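Side-chain contacts in farnesyl pyrophosphate synthase (Pseudomonas aeruginosa, PDB 3ZOU), which catalyses the condensation of geranyl diphosphate with isopentenyl diphosphate to give farnesyl diphosphate, a step in isoprenoid chain elongation: residues Ala4-Arg9 / Ala55-Gly60; Leu29-Glu34 / Glu107-Leu112; His83-Ala88 / Asp93-Gln98; Ala272-Phe277 / Pro283-Ala288. All blocks are in the same frame, centred on the assembly; numbering follows the deposited sequence.

Contact 1 of 4, residues Ala4-Arg9 / Ala55-Gly60; sequences AAYQAR and ACEALG. With 6H6 (3-(2-oxo-1,3-benzoxazol-3(2H)-yl)propanoic acid), chain G.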
# COMPACT_ATOMS: atom_id res chain seq x y z
N ALA A 4 12.36 -28.43 7.53
CA ALA A 4 11.42 -28.17 8.58
C ALA A 4 12.07 -27.31 9.66
O ALA A 4 11.44 -26.37 10.09
CB ALA A 4 10.89 -29.47 9.19
N ALA A 5 13.31 -27.59 10.05
CA ALA A 5 14.07 -26.79 11.01
C ALA A 5 14.37 -25.38 10.48
O ALA A 5 14.27 -24.38 11.20
CB ALA A 5 15.38 -27.46 11.36
N TYR A 6 14.64 -25.28 9.18
CA TYR A 6 14.95 -24.00 8.59
C TYR A 6 13.64 -23.18 8.61
O TYR A 6 13.65 -21.98 8.94
CB TYR A 6 15.49 -24.15 7.16
CG TYR A 6 16.04 -22.87 6.59
CD1 TYR A 6 17.33 -22.47 6.81
CD2 TYR A 6 15.23 -22.03 5.81
CE1 TYR A 6 17.87 -21.27 6.34
CE2 TYR A 6 15.74 -20.83 5.34
CZ TYR A 6 17.03 -20.44 5.57
OH TYR A 6 17.53 -19.28 5.13
N GLN A 7 12.55 -23.81 8.23
CA GLN A 7 11.23 -23.15 8.22
C GLN A 7 10.84 -22.66 9.64
O GLN A 7 10.43 -21.50 9.85
CB GLN A 7 10.17 -24.06 7.66
CG GLN A 7 8.78 -23.52 7.66
CD GLN A 7 8.04 -23.60 8.99
OE1 GLN A 7 8.21 -24.55 9.76
NE2 GLN A 7 7.15 -22.62 9.24
N ALA A 8 11.06 -23.50 10.64
CA ALA A 8 10.77 -23.09 12.02
C ALA A 8 11.61 -21.92 12.48
O ALA A 8 11.09 -21.04 13.16
CB ALA A 8 10.90 -24.28 12.97
N ARG A 9 12.89 -21.89 12.15
CA ARG A 9 13.78 -20.77 12.49
C ARG A 9 13.35 -19.45 11.81
O ARG A 9 13.32 -18.37 12.45
CB ARG A 9 15.23 -21.04 12.12
CG ARG A 9 15.98 -21.95 13.09
CD ARG A 9 17.52 -21.73 13.01
NE ARG A 9 18.06 -21.48 11.66
CZ ARG A 9 18.74 -22.35 10.89
NH1 ARG A 9 18.99 -23.60 11.29
NH2 ARG A 9 19.17 -21.96 9.69
N ALA A 55 17.11 -16.58 0.16
CA ALA A 55 17.76 -15.92 -0.94
C ALA A 55 18.94 -15.04 -0.46
O ALA A 55 19.97 -14.95 -1.16
CB ALA A 55 16.73 -15.07 -1.74
N CYS A 56 18.76 -14.35 0.64
CA CYS A 56 19.79 -13.52 1.21
C CYS A 56 21.00 -14.45 1.52
O CYS A 56 22.12 -14.12 1.07
CB CYS A 56 19.27 -12.85 2.44
SG CYS A 56 20.45 -11.76 3.26
N GLU A 57 20.77 -15.57 2.18
CA GLU A 57 21.88 -16.55 2.51
C GLU A 57 22.50 -17.15 1.27
O GLU A 57 23.74 -17.38 1.22
CB GLU A 57 21.42 -17.64 3.46
CG GLU A 57 20.97 -17.16 4.80
CD GLU A 57 20.55 -18.39 5.68
OE1 GLU A 57 21.16 -19.47 5.59
OE2 GLU A 57 19.56 -18.33 6.40
N ALA A 58 21.71 -17.39 0.25
CA ALA A 58 22.17 -17.98 -1.00
C ALA A 58 23.26 -17.14 -1.60
O ALA A 58 24.15 -17.67 -2.30
CB ALA A 58 21.04 -18.16 -2.00
N LEU A 59 23.20 -15.81 -1.39
CA LEU A 59 24.19 -14.88 -1.96
C LEU A 59 25.22 -14.49 -0.94
O LEU A 59 25.95 -13.53 -1.17
CB LEU A 59 23.52 -13.59 -2.51
CG LEU A 59 22.56 -13.86 -3.69
CD1 LEU A 59 22.05 -12.55 -4.24
CD2 LEU A 59 23.08 -14.70 -4.83
N GLY A 60 25.25 -15.22 0.18
CA GLY A 60 26.23 -14.99 1.28
C GLY A 60 25.92 -13.91 2.29
O GLY A 60 26.81 -13.54 3.08
O 6H6 G . 4.50 -28.77 9.36
N1 6H6 G . 7.22 -27.64 6.41
O1 6H6 G . 8.89 -29.14 6.88
C2 6H6 G . 8.46 -28.12 6.32
O2 6H6 G . 9.18 -27.31 5.51
C3 6H6 G . 8.36 -26.34 5.08
C4 6H6 G . 8.62 -25.28 4.22
C5 6H6 G . 7.56 -24.42 3.97
C6 6H6 G . 6.31 -24.63 4.56
C7 6H6 G . 6.05 -25.67 5.42
C8 6H6 G . 7.10 -26.54 5.66
C9 6H6 G . 6.17 -28.22 7.24
C10 6H6 G . 6.47 -27.65 8.64
C11 6H6 G . 5.32 -27.86 9.63
OXT 6H6 G . 5.31 -27.13 10.64

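Contact 2 of 4, residues Leu29-Glu34 / Glu107-Leu112; sequences LQRLYE and EATAIL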
# COMPACT_ATOMS: atom_id res chain seq x y z
N LEU A 29 -6.82 3.59 18.90
CA LEU A 29 -6.41 2.71 17.78
C LEU A 29 -6.18 1.29 18.21
O LEU A 29 -5.79 0.44 17.41
CB LEU A 29 -5.17 3.30 17.10
CG LEU A 29 -5.29 4.70 16.47
CD1 LEU A 29 -3.93 5.18 16.01
CD2 LEU A 29 -6.32 4.73 15.34
N GLN A 30 -6.46 0.96 19.49
CA GLN A 30 -6.18 -0.36 19.98
C GLN A 30 -6.87 -1.45 19.21
O GLN A 30 -6.28 -2.47 18.89
CB GLN A 30 -6.56 -0.45 21.46
CG GLN A 30 -5.41 0.08 22.28
CD GLN A 30 -5.67 0.07 23.76
OE1 GLN A 30 -6.81 0.01 24.20
NE2 GLN A 30 -4.60 0.20 24.53
N ARG A 31 -8.14 -1.26 18.90
CA ARG A 31 -8.89 -2.38 18.27
C ARG A 31 -8.38 -2.61 16.84
O ARG A 31 -8.25 -3.76 16.41
CB ARG A 31 -10.39 -2.08 18.25
CG ARG A 31 -11.26 -3.25 17.82
CD ARG A 31 -12.74 -2.94 18.02
NE ARG A 31 -13.66 -4.02 17.69
CZ ARG A 31 -14.19 -4.20 16.51
NH1 ARG A 31 -13.77 -3.48 15.46
NH2 ARG A 31 -15.04 -5.19 16.33
N LEU A 32 -8.09 -1.53 16.12
CA LEU A 32 -7.53 -1.68 14.78
C LEU A 32 -6.24 -2.45 14.76
O LEU A 32 -6.07 -3.37 13.97
CB LEU A 32 -7.32 -0.26 14.19
CG LEU A 32 -6.62 -0.26 12.81
CD1 LEU A 32 -7.49 -0.91 11.76
CD2 LEU A 32 -6.25 1.17 12.43
N TYR A 33 -5.36 -2.11 15.72
CA TYR A 33 -4.08 -2.81 15.83
C TYR A 33 -4.31 -4.25 16.26
O TYR A 33 -3.58 -5.14 15.83
CB TYR A 33 -3.10 -2.06 16.71
CG TYR A 33 -2.41 -0.97 15.95
CD1 TYR A 33 -3.06 0.23 15.63
CD2 TYR A 33 -1.12 -1.14 15.49
CE1 TYR A 33 -2.44 1.21 14.87
CE2 TYR A 33 -0.49 -0.17 14.68
CZ TYR A 33 -1.15 1.01 14.41
OH TYR A 33 -0.49 1.99 13.66
N GLU A 34 -5.29 -4.50 17.13
CA GLU A 34 -5.63 -5.88 17.42
C GLU A 34 -6.09 -6.67 16.21
O GLU A 34 -5.73 -7.85 16.04
CB GLU A 34 -6.67 -5.99 18.54
CG GLU A 34 -6.92 -7.44 18.93
CD GLU A 34 -5.65 -8.40 18.99
OE1 GLU A 34 -4.75 -8.05 19.81
OE2 GLU A 34 -5.51 -9.46 18.22
N GLU A 107 -16.60 -6.37 9.22
CA GLU A 107 -16.13 -6.28 7.86
C GLU A 107 -15.34 -4.98 7.61
O GLU A 107 -14.28 -5.00 7.01
CB GLU A 107 -17.26 -6.44 6.86
CG GLU A 107 -16.78 -6.45 5.47
CD GLU A 107 -17.86 -6.79 4.46
OE1 GLU A 107 -18.90 -7.37 4.86
OE2 GLU A 107 -17.67 -6.44 3.26
N ALA A 108 -15.87 -3.88 8.12
CA ALA A 108 -15.17 -2.59 7.94
C ALA A 108 -13.77 -2.65 8.55
O ALA A 108 -12.77 -2.22 7.93
CB ALA A 108 -15.98 -1.48 8.54
N THR A 109 -13.68 -3.21 9.75
CA THR A 109 -12.40 -3.33 10.47
C THR A 109 -11.45 -4.26 9.70
O THR A 109 -10.28 -3.94 9.60
CB THR A 109 -12.60 -3.77 11.94
OG1 THR A 109 -13.35 -2.74 12.59
CG2 THR A 109 -11.29 -3.92 12.66
N ALA A 110 -11.95 -5.34 9.10
CA ALA A 110 -11.08 -6.22 8.32
C ALA A 110 -10.53 -5.50 7.13
O ALA A 110 -9.35 -5.59 6.83
CB ALA A 110 -11.82 -7.46 7.88
N ILE A 111 -11.41 -4.79 6.42
CA ILE A 111 -10.98 -4.05 5.25
C ILE A 111 -9.87 -3.06 5.62
O ILE A 111 -8.78 -3.01 4.95
CB ILE A 111 -12.15 -3.27 4.57
CG1 ILE A 111 -13.10 -4.26 3.90
CG2 ILE A 111 -11.63 -2.30 3.52
CD1 ILE A 111 -14.51 -3.69 3.64
N LEU A 112 -10.12 -2.30 6.63
CA LEU A 112 -9.22 -1.27 7.13
C LEU A 112 -7.90 -1.87 7.70
O LEU A 112 -6.83 -1.36 7.38
CB LEU A 112 -9.89 -0.41 8.23
CG LEU A 112 -11.00 0.48 7.67
CD1 LEU A 112 -11.70 1.16 8.84
CD2 LEU A 112 -10.43 1.51 6.72

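Contact 3 of 4, residues His83-Ala88 / Asp93-Gln98; sequences HDDLPA and DLRRGQ. With MG (magnesium ion), chain D; MG (magnesium ion), chain C; GPP (geranyl diphosphate), chain E.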
# COMPACT_ATOMS: atom_id res chain seq x y z
N HIS A 83 -8.45 -9.56 2.57
CA HIS A 83 -9.38 -9.10 1.53
C HIS A 83 -9.98 -10.27 0.78
O HIS A 83 -11.14 -10.21 0.43
CB HIS A 83 -8.75 -8.05 0.63
CG HIS A 83 -8.62 -6.70 1.26
ND1 HIS A 83 -8.15 -5.59 0.58
CD2 HIS A 83 -8.94 -6.26 2.50
CE1 HIS A 83 -8.16 -4.55 1.37
NE2 HIS A 83 -8.63 -4.92 2.55
N ASP A 84 -9.19 -11.29 0.47
CA ASP A 84 -9.66 -12.49 -0.26
C ASP A 84 -10.82 -13.16 0.54
O ASP A 84 -11.73 -13.71 -0.08
CB ASP A 84 -8.54 -13.47 -0.44
CG ASP A 84 -8.93 -14.72 -1.19
OD1 ASP A 84 -9.19 -14.66 -2.44
OD2 ASP A 84 -9.03 -15.78 -0.56
N ASP A 85 -10.79 -13.11 1.84
CA ASP A 85 -11.76 -13.82 2.65
C ASP A 85 -13.11 -13.06 2.70
O ASP A 85 -14.11 -13.61 3.12
CB ASP A 85 -11.25 -13.97 4.07
CG ASP A 85 -10.17 -15.03 4.24
OD1 ASP A 85 -10.12 -15.99 3.46
OD2 ASP A 85 -9.44 -14.91 5.22
N LEU A 86 -13.10 -11.78 2.34
CA LEU A 86 -14.31 -10.95 2.49
C LEU A 86 -15.52 -11.49 1.73
O LEU A 86 -15.37 -12.13 0.74
CB LEU A 86 -14.05 -9.53 1.99
CG LEU A 86 -13.02 -8.71 2.75
CD1 LEU A 86 -12.73 -7.43 1.99
CD2 LEU A 86 -13.52 -8.39 4.15
N PRO A 87 -16.74 -11.15 2.24
CA PRO A 87 -17.92 -11.61 1.55
C PRO A 87 -17.97 -11.33 0.07
O PRO A 87 -18.51 -12.14 -0.68
CB PRO A 87 -19.01 -10.85 2.29
CG PRO A 87 -18.53 -10.76 3.65
CD PRO A 87 -17.06 -10.48 3.50
N ALA A 88 -17.43 -10.19 -0.39
CA ALA A 88 -17.47 -9.85 -1.80
C ALA A 88 -16.53 -10.63 -2.67
O ALA A 88 -16.60 -10.61 -3.89
CB ALA A 88 -17.18 -8.39 -1.98
N ASP A 93 -15.76 -17.90 6.20
CA ASP A 93 -15.90 -17.76 7.65
C ASP A 93 -14.65 -18.17 8.41
O ASP A 93 -14.43 -17.79 9.55
CB ASP A 93 -17.06 -18.63 8.10
CG ASP A 93 -18.41 -18.14 7.60
OD1 ASP A 93 -18.59 -17.00 7.15
OD2 ASP A 93 -19.40 -18.96 7.75
N LEU A 94 -13.86 -19.04 7.78
CA LEU A 94 -12.69 -19.63 8.38
C LEU A 94 -11.44 -19.53 7.50
O LEU A 94 -11.53 -19.49 6.28
CB LEU A 94 -12.92 -21.12 8.62
CG LEU A 94 -14.12 -21.44 9.52
CD1 LEU A 94 -14.40 -22.95 9.36
CD2 LEU A 94 -13.79 -21.07 10.96
N ARG A 95 -10.33 -19.47 8.17
CA ARG A 95 -9.04 -19.63 7.52
C ARG A 95 -8.20 -20.54 8.41
O ARG A 95 -7.95 -20.24 9.59
CB ARG A 95 -8.37 -18.27 7.31
CG ARG A 95 -6.99 -18.47 6.63
CD ARG A 95 -6.46 -17.16 6.06
NE ARG A 95 -7.13 -16.80 4.83
CZ ARG A 95 -6.94 -17.32 3.61
NH1 ARG A 95 -6.04 -18.31 3.39
NH2 ARG A 95 -7.63 -16.85 2.57
N ARG A 96 -7.79 -21.67 7.84
CA ARG A 96 -7.08 -22.72 8.61
C ARG A 96 -7.83 -23.01 9.95
O ARG A 96 -7.28 -22.98 11.05
CB ARG A 96 -5.61 -22.34 8.77
CG ARG A 96 -4.92 -22.37 7.39
CD ARG A 96 -3.42 -22.03 7.38
NE ARG A 96 -2.90 -21.94 8.73
CZ ARG A 96 -2.60 -20.83 9.39
NH1 ARG A 96 -2.73 -19.62 8.83
NH2 ARG A 96 -2.13 -20.93 10.61
N GLY A 97 -9.13 -23.17 9.80
CA GLY A 97 -10.04 -23.48 10.89
C GLY A 97 -10.30 -22.44 11.95
O GLY A 97 -10.99 -22.75 12.87
N GLN A 98 -9.80 -21.19 11.82
CA GLN A 98 -10.08 -20.14 12.77
C GLN A 98 -10.94 -19.04 12.12
O GLN A 98 -10.88 -18.88 10.89
CB GLN A 98 -8.77 -19.52 13.30
CG GLN A 98 -7.91 -20.52 14.07
CD GLN A 98 -8.52 -20.86 15.40
OE1 GLN A 98 -8.96 -19.99 16.14
NE2 GLN A 98 -8.53 -22.16 15.73
MG MG D . -9.82 -17.69 -0.88
MG MG C . -9.73 -16.38 -3.68
C1 GPP E . -5.81 -16.60 -1.99
O1 GPP E . -6.20 -17.44 -3.10
C2 GPP E . -5.59 -15.20 -2.46
C3 GPP E . -4.40 -14.75 -2.91
C4 GPP E . -3.23 -15.64 -2.78
C5 GPP E . -4.19 -13.37 -3.34
C6 GPP E . -5.34 -12.48 -2.85
C7 GPP E . -5.17 -11.16 -3.45
C8 GPP E . -5.83 -10.05 -3.18
C9 GPP E . -6.94 -9.84 -2.13
C10 GPP E . -5.30 -8.99 -4.08
PA GPP E . -7.39 -18.49 -2.91
O1A GPP E . -8.70 -17.73 -2.60
O2A GPP E . -7.40 -19.31 -4.19
O3A GPP E . -6.76 -19.39 -1.73
PB GPP E . -7.30 -19.64 -0.23
O1B GPP E . -8.47 -18.68 -0.07
O2B GPP E . -7.74 -21.09 -0.18
O3B GPP E . -6.04 -19.31 0.56
O HOH W 1 -9.99 -18.57 4.30
O HOH W 2 -10.84 -17.38 0.90
O HOH W 3 -10.47 -17.86 -5.03
O HOH W 4 -8.11 -15.99 -5.15
O HOH W 5 -11.08 -15.08 -4.70
O HOH W 6 -10.88 -19.42 -1.17

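Contact 4 of 4, residues Ala272-Phe277 / Pro283-Ala288; sequences AALDGF and PLRQLA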
# COMPACT_ATOMS: atom_id res chain seq x y z
N ALA A 272 18.03 -26.42 -11.23
CA ALA A 272 18.96 -26.04 -12.32
C ALA A 272 19.28 -24.55 -12.27
O ALA A 272 20.37 -24.14 -12.53
CB ALA A 272 18.37 -26.36 -13.64
N ALA A 273 18.27 -23.73 -11.90
CA ALA A 273 18.53 -22.32 -11.78
C ALA A 273 19.56 -22.01 -10.71
O ALA A 273 20.21 -20.99 -10.81
CB ALA A 273 17.25 -21.60 -11.42
N LEU A 274 19.73 -22.89 -9.72
CA LEU A 274 20.71 -22.69 -8.70
C LEU A 274 22.05 -23.45 -8.92
O LEU A 274 22.85 -23.51 -8.02
CB LEU A 274 20.12 -23.11 -7.36
CG LEU A 274 18.83 -22.43 -6.96
CD1 LEU A 274 18.39 -23.03 -5.61
CD2 LEU A 274 19.12 -20.97 -6.86
N ASP A 275 22.24 -23.97 -10.12
CA ASP A 275 23.53 -24.60 -10.47
C ASP A 275 24.62 -23.57 -10.37
O ASP A 275 24.49 -22.40 -10.82
CB ASP A 275 23.49 -25.25 -11.86
CG ASP A 275 22.76 -26.56 -11.84
OD1 ASP A 275 22.68 -27.20 -10.76
OD2 ASP A 275 22.29 -26.96 -12.94
N GLY A 276 25.69 -23.93 -9.72
CA GLY A 276 26.76 -22.95 -9.54
C GLY A 276 26.63 -22.08 -8.32
O GLY A 276 27.61 -21.47 -7.89
N PHE A 277 25.45 -22.03 -7.69
CA PHE A 277 25.40 -21.38 -6.41
C PHE A 277 26.11 -22.26 -5.39
O PHE A 277 26.08 -23.49 -5.48
CB PHE A 277 23.96 -21.14 -5.93
CG PHE A 277 23.28 -19.97 -6.58
CD1 PHE A 277 22.99 -19.97 -7.93
CD2 PHE A 277 22.92 -18.89 -5.82
CE1 PHE A 277 22.33 -18.90 -8.53
CE2 PHE A 277 22.26 -17.81 -6.43
CZ PHE A 277 21.96 -17.82 -7.76
N PRO A 283 19.24 -24.29 1.41
CA PRO A 283 17.87 -24.16 1.90
C PRO A 283 16.87 -24.00 0.74
O PRO A 283 15.80 -24.57 0.80
CB PRO A 283 17.95 -22.93 2.78
CG PRO A 283 19.30 -23.07 3.42
CD PRO A 283 20.16 -23.50 2.30
N LEU A 284 17.26 -23.21 -0.24
CA LEU A 284 16.42 -23.05 -1.45
C LEU A 284 16.23 -24.34 -2.20
O LEU A 284 15.15 -24.71 -2.68
CB LEU A 284 16.99 -21.99 -2.34
CG LEU A 284 16.94 -20.51 -1.91
CD1 LEU A 284 17.47 -19.61 -3.01
CD2 LEU A 284 15.52 -20.08 -1.58
N ARG A 285 17.33 -25.07 -2.32
CA ARG A 285 17.21 -26.37 -2.98
C ARG A 285 16.28 -27.32 -2.25
O ARG A 285 15.44 -28.06 -2.83
CB ARG A 285 18.61 -27.01 -3.14
CG ARG A 285 19.54 -26.23 -4.01
CD ARG A 285 20.96 -26.83 -4.02
NE ARG A 285 21.83 -26.13 -4.95
CZ ARG A 285 22.89 -25.40 -4.66
NH1 ARG A 285 23.35 -25.32 -3.43
NH2 ARG A 285 23.49 -24.77 -5.62
N GLN A 286 16.46 -27.39 -0.93
CA GLN A 286 15.64 -28.24 -0.08
C GLN A 286 14.14 -27.88 -0.12
O GLN A 286 13.28 -28.73 -0.06
CB GLN A 286 16.17 -28.24 1.36
CG GLN A 286 17.50 -28.94 1.49
CD GLN A 286 17.97 -29.00 2.95
OE1 GLN A 286 17.14 -29.10 3.88
NE2 GLN A 286 19.27 -29.02 3.16
N LEU A 287 13.88 -26.58 -0.16
CA LEU A 287 12.51 -26.13 -0.31
C LEU A 287 11.90 -26.59 -1.62
O LEU A 287 10.79 -27.06 -1.60
CB LEU A 287 12.45 -24.58 -0.22
CG LEU A 287 11.02 -24.05 -0.40
CD1 LEU A 287 10.15 -24.39 0.79
CD2 LEU A 287 11.16 -22.54 -0.53
N ALA A 288 12.62 -26.48 -2.69
CA ALA A 288 12.14 -26.98 -3.98
C ALA A 288 11.74 -28.44 -3.95
O ALA A 288 10.69 -28.82 -4.49
CB ALA A 288 13.09 -26.68 -5.10

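Contact 1 of 4, residues Ala4-Arg9 / Ala55-Gly60
In the all-alpha isoprenyl synthase fold, Tyr-6 of helix 3-19 meets Glu-57 in the last turn of helix 47-58, and between residues 4-9 and 55-60 their one side-chain hydrogen bond makes the link; Tyr-6 also packs on Leu-50, Tyr-53 and Ala-54 of helix 47-58. The two CA atoms lie 11.9 Å apart, the nearest pair across the segments, so the backbones stay well separated and the side chains reach toward each other across the gap. Setting CG of Tyr-6 opposite its backbone N (chi1 -171°) sends the phenol toward helix 47-58, where Tyr-6 OH donates to Glu-57 OE2 over 2.6 Å. The carboxylate sits at the hydroxyl edge of the ring with Glu-57 CD in the ring plane, yet its own plane is turned 54° from that of the ring. The hydroxyl meets OE2 from above the carboxylate, 69° out of its plane. A Schellman motif closes helix 47-58, with Gly-60 at C-prime and Gly-60 N bonded to Glu-57 O over 2.8 Å. Ala-4 and Gln-7 line the pocket of the bound benzoxazolone fragment, with Gln-7 CG 3.8 Å from its C3. Arg-9 NH2 stays 4.9 Å from Glu-57 OE2, too far for a bond. The short phenol-carboxylate distance is consistent with a charge-assisted hydrogen bond, and the nearby guanidinium would probably favour the ionised carboxylate.

Contact 2 of 4, residues Leu29-Glu34 / Glu107-Leu112
The first turn of helix 30-40, carrying Arg-31 and Leu-32, lies against the first turns of helix 107-126, carrying Thr-109 and Leu-112; the closest CA pair, Leu-32 and Thr-109, is 6.7 Å apart. That separation places the helices in direct packing distance, with a polar pair and an apolar pair bridging them. On the polar side, Arg-31 runs out fully extended from CG to NE, and its line crosses that of the Thr-109 side chain at about a right angle. Arg-31 NH1 comes 3.0 Å from Thr-109 OG1, which meets the guanidinium edge-on, roughly coplanar with it. The N-H points poorly, at 124°, and this hydrogen bond is weak; the stronger partner of NH1 is Asp-106, through a salt bridge. The Thr-109 methyl CG2 lies 3.8 Å from Arg-31 NH1. On the apolar side, the trans first torsion of Leu-32 (chi1 175°) carries its CD1 branch over helix 107-126, where CD1 of Leu-32 is 4.3 Å from CB of Leu-112. Asp-106 ties the site together, since its other carboxylate oxygen accepts from the backbone N of Thr-109. Around this pair, Ala-110 packs on helix 101-104 and Ile-111 on Leu-86, while Leu-29 and Tyr-33 reach Gly-156 and Ser-151 of the second subunit.

Contact 3 of 4, residues His83-Ala88 / Asp93-Gln98
The salt bridge between Asp-85 and Arg-95 is a side-on, two-nitrogen grip. Arg-95 NE donates to Asp-85 OD2 over 3.0 Å and nearly straight (168°), entering on the syn side of the carboxylate. Arg-95 NH2 donates to Asp-85 OD1 over 2.8 Å, but from above the carboxylate plane, in keeping with the 25° between the two flat groups. A bend at chi3 (-76°) turns the arginine head so that its remaining edge faces geranyl diphosphate.

Among the ligand bonds, Arg-95 NH1 reaches O3B of the diphosphate over 3.0 Å in a nearly linear hydrogen bond, and NH2 makes a weak one to O1B. Metal coordination rests on Asp-84, whose OD2 binds one magnesium ion at 2.1 Å and whose OD1 binds a second at 2.2 Å; the diphosphate oxygen O1A bridges both ions. Asp-90 is the second protein ligand, and Gln-158 hydrogen-bonds Asp-84 OD1.

Water completes the network. One molecule donates both to Asp-85 OD1, over 2.7 Å, and to Leu-94 O. Another, bound to the same magnesium ion as Asp-84 OD2, donates to Asp-85 OD1 over 3.0 Å. OD1 thus accepts three bonds, and Asp-85 acts in the second shell of the metal while fixing the head of Arg-95, which probably helps offset the diphosphate charge. Asp-84, Asp-85 and Asp-90 form the first aspartate-rich motif of trans-prenyltransferases, with Arg-95, on the hairpin that follows, bonded to its second aspartate.

Contact 4 of 4, residues Ala272-Phe277 / Pro283-Ala288
Arg-285 of helix 282-293 captures the turn Leu-274 to Phe-277 that follows helix 256-273, a side-chain to backbone contact between two helices consecutive in the chain. Its NH2 donates to two carbonyl oxygens: Leu-274 O at 2.8 Å, with a bent N-H angle of 133°, and Phe-277 O at 2.9 Å, straighter at 162°. The donor lies above the carbonyl plane of Phe-277. Leu-274 O also accepts the type II turn's own bond from Phe-277 N, at 3.0 Å; the two donors arrive from opposite faces of its plane, so this oxygen is held twice. Gly-276 fills the third position of the turn with positive phi (88°). Apolar contact runs beside the polar one: Leu-274 CD1 lies 3.7 Å from Leu-284 CB and 3.8 Å from Arg-285 CG, while its other methyl, CD2, sits 4.0 Å above the centre of the Phe-277 ring. Arg-285 NH1 is taken up separately, by a salt bridge to Asp-282 and a hydrogen bond to Pro-278 O. Helix 202-227 receives Leu-274 on Tyr-211 and Phe-277 on Ala-207, and Leu-284 touches Leu-208 of that helix and Ala-54 and Ala-58 of helix 47-58.

From the N terminus, contact 1 closes the loop that runs from helix 3-19 to the end of helix 47-58. Contact 2 opens within that loop, at helix 30-40, and closes beyond it at helix 107-126, so the two cross along the chain, with centres 33 Å apart. Contact 3 falls wholly between the segments of contact 2 and spans a short loop; they touch where His-83 NE2 probably hydrogen-bonds Ile-111 O, and both meet the second subunit. Contact 4 comes last, in series with the others, yet it returns to contact 1, where Leu-59 meets Phe-277. Two touching pairs result, 1 with 4 and 2 with 3; contact 3 lies across the chain's centre from contacts 1 and 4.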